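Local coordinates for type III effector XopAI (PDB 6K93), which is a type III effector with a mono-ADP-ribosyltransferase fold that probably binds arginine-containing peptides, at residues 249-254 with 284-289. Numbering follows the deposited sequence.
Sequences ASETKN and QEVLFP
Ala249 and Val286 form a hydrogen-bonded pair where strands 247-250 and 285-288 run antiparallel, in the small three-stranded sheet of this mono-ADP-ribosyltransferase fold. Ala249 N donates to Val286 O, and Val286 N returns a nearly straight bond to Ala249 O at 2.9 Å, meeting the carbonyl from above its plane. Ser250 and Glu285 make the next, non-hydrogen-bonded pair, with CA atoms 4.6 Å apart. Beyond the strand ends the pairing continues through Glu251 N, which lies 2.9 Å from Gln284 O in a further backbone hydrogen bond.

Glu251 then reaches back across Gln284. Its CB and CG both lie close to Gln284 O, CG at 3.5 Å; CB also meets Gln284 CB, while CG, placed anti to the carbonyl carbon (chi1 -62°), packs on Val286 CG2 at 3.6 Å. CD also rests near Gln284 CB, and the two carboxylate oxygens have different partners. OE1 takes the Gln284 amide: NE2 donates at 2.9 Å, with the acceptor close to the amide plane but NE2 above the carboxylate plane, and the two flat groups stand 86° apart. OE2 forms a salt bridge with Arg273 and also accepts from a water that donates to Glu285 O; partners on both oxygens probably limit rotation of the carboxylate. Tyr216 touches this side chain and Val286 alike.

On the opposite face of the sheet from Ala249 and Val286 lies Glu285, whose OE2 is hydrogen-bonded to Trp174 NE1. Where segment 249-254 leaves the strand, Ser250 OG donates to Thr252 O and accepts from a water that Gln284 N also binds. Farther along, the Thr252 side chain crosses that of Gln284 at about a right angle, its CG2 3.6 Å from Gln284 OE1, and a third water donates to both Thr252 OG1 and Gln284 OE1.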
loop_
_atom_site.group_PDB
_atom_site.type_symbol
_atom_site.label_atom_id
_atom_site.label_comp_id
_atom_site.label_asym_id
_atom_site.label_seq_id
_atom_site.Cartn_x
_atom_site.Cartn_y
_atom_site.Cartn_z
ATOM N N ALA A 249 -1.481 -9.714 -0.617
ATOM C CA ALA A 249 -1.809 -11.127 -0.653
ATOM C C ALA A 249 -3.138 -11.314 -1.358
ATOM O O ALA A 249 -3.828 -10.367 -1.681
ATOM C CB ALA A 249 -1.853 -11.702 0.767
ATOM N N SER A 250 -3.497 -12.568 -1.596
ATOM C CA SER A 250 -4.751 -12.933 -2.240
ATOM C C SER A 250 -5.548 -13.858 -1.321
ATOM O O SER A 250 -4.983 -14.733 -0.661
ATOM C CB SER A 250 -4.463 -13.595 -3.582
ATOM O OG SER A 250 -5.630 -14.100 -4.186
ATOM N N GLU A 251 -6.873 -13.638 -1.290
ATOM C CA GLU A 251 -7.757 -14.532 -0.548
ATOM C C GLU A 251 -7.770 -15.917 -1.169
ATOM O O GLU A 251 -8.035 -16.911 -0.482
ATOM C CB GLU A 251 -9.163 -13.977 -0.528
ATOM C CG GLU A 251 -9.297 -12.654 0.163
ATOM C CD GLU A 251 -10.705 -12.074 0.057
ATOM O OE1 GLU A 251 -11.641 -12.846 -0.151
ATOM O OE2 GLU A 251 -10.824 -10.855 0.193
ATOM N N THR A 252 -7.520 -16.000 -2.470
ATOM C CA THR A 252 -7.547 -17.243 -3.217
ATOM C C THR A 252 -6.138 -17.618 -3.643
ATOM O O THR A 252 -5.287 -16.750 -3.882
ATOM C CB THR A 252 -8.469 -17.098 -4.440
ATOM O OG1 THR A 252 -8.121 -15.920 -5.179
ATOM C CG2 THR A 252 -9.911 -16.972 -4.003
ATOM N N LYS A 253 -5.893 -18.918 -3.741
ATOM C CA LYS A 253 -4.614 -19.438 -4.189
ATOM C C LYS A 253 -4.777 -19.955 -5.612
ATOM O O LYS A 253 -4.751 -21.150 -5.897
ATOM C CB LYS A 253 -4.109 -20.493 -3.236
ATOM C CG LYS A 253 -2.644 -20.788 -3.459
ATOM C CD LYS A 253 -2.123 -21.843 -2.541
ATOM C CE LYS A 253 -0.612 -21.981 -2.702
ATOM N NZ LYS A 253 -0.093 -23.162 -1.956
ATOM N N ASN A 254 -5.004 -19.008 -6.503
ATOM C CA ASN A 254 -5.199 -19.311 -7.908
ATOM C C ASN A 254 -3.958 -19.931 -8.510
ATOM O O ASN A 254 -2.828 -19.625 -8.120
ATOM C CB ASN A 254 -5.515 -18.026 -8.702
ATOM C CG ASN A 254 -6.596 -17.211 -8.072
ATOM O OD1 ASN A 254 -6.376 -16.540 -7.059
ATOM N ND2 ASN A 254 -7.816 -17.335 -8.613
ATOM N N GLN A 284 -8.926 -10.864 -5.666
ATOM C CA GLN A 284 -9.385 -10.795 -4.269
ATOM C C GLN A 284 -8.176 -10.435 -3.393
ATOM O O GLN A 284 -7.687 -11.219 -2.570
ATOM C CB GLN A 284 -10.044 -12.113 -3.821
ATOM C CG GLN A 284 -11.375 -12.345 -4.538
ATOM C CD GLN A 284 -12.041 -13.654 -4.139
ATOM O OE1 GLN A 284 -12.317 -14.483 -4.988
ATOM N NE2 GLN A 284 -12.320 -13.822 -2.850
ATOM N N GLU A 285 -7.682 -9.202 -3.578
ATOM C CA GLU A 285 -6.476 -8.739 -2.915
ATOM C C GLU A 285 -6.770 -8.295 -1.498
ATOM O O GLU A 285 -7.779 -7.644 -1.229
ATOM C CB GLU A 285 -5.838 -7.604 -3.711
ATOM C CG GLU A 285 -4.553 -7.098 -3.111
ATOM C CD GLU A 285 -3.799 -6.142 -4.032
ATOM O OE1 GLU A 285 -4.339 -5.731 -5.075
ATOM O OE2 GLU A 285 -2.653 -5.814 -3.688
ATOM N N VAL A 286 -5.850 -8.638 -0.605
ATOM C CA VAL A 286 -5.819 -8.181 0.780
ATOM C C VAL A 286 -4.499 -7.446 0.965
ATOM O O VAL A 286 -3.455 -7.950 0.551
ATOM C CB VAL A 286 -5.928 -9.345 1.782
ATOM C CG1 VAL A 286 -5.679 -8.919 3.194
ATOM C CG2 VAL A 286 -7.323 -9.997 1.639
ATOM N N LEU A 287 -4.539 -6.248 1.544
ATOM C CA LEU A 287 -3.365 -5.387 1.628
ATOM C C LEU A 287 -3.119 -5.021 3.074
ATOM O O LEU A 287 -4.041 -4.584 3.775
ATOM C CB LEU A 287 -3.550 -4.148 0.768
ATOM C CG LEU A 287 -2.314 -3.274 0.685
ATOM C CD1 LEU A 287 -1.144 -3.983 0.056
ATOM C CD2 LEU A 287 -2.633 -2.009 -0.078
ATOM N N PHE A 288 -1.888 -5.226 3.516
ATOM C CA PHE A 288 -1.458 -4.836 4.858
ATOM C C PHE A 288 -0.555 -3.612 4.793
ATOM O O PHE A 288 0.328 -3.548 3.922
ATOM C CB PHE A 288 -0.685 -5.964 5.558
ATOM C CG PHE A 288 -1.410 -7.286 5.673
ATOM C CD1 PHE A 288 -1.288 -8.223 4.678
ATOM C CD2 PHE A 288 -2.111 -7.602 6.821
ATOM C CE1 PHE A 288 -1.892 -9.466 4.802
ATOM C CE2 PHE A 288 -2.716 -8.837 6.936
ATOM C CZ PHE A 288 -2.598 -9.754 5.937
ATOM N N PRO A 289 -0.711 -2.661 5.702
ATOM C CA PRO A 289 0.132 -1.470 5.666
ATOM C C PRO A 289 1.467 -1.703 6.345
ATOM O O PRO A 289 1.591 -2.594 7.206
ATOM C CB PRO A 289 -0.689 -0.441 6.449
ATOM C CG PRO A 289 -1.462 -1.264 7.428
ATOM C CD PRO A 289 -1.791 -2.566 6.709
HETATM O O HOH W 1 -6.810 -12.779 -6.212
HETATM O O HOH W 2 -10.330 -8.690 -1.628
HETATM O O HOH W 3 -10.059 -15.309 -7.142
#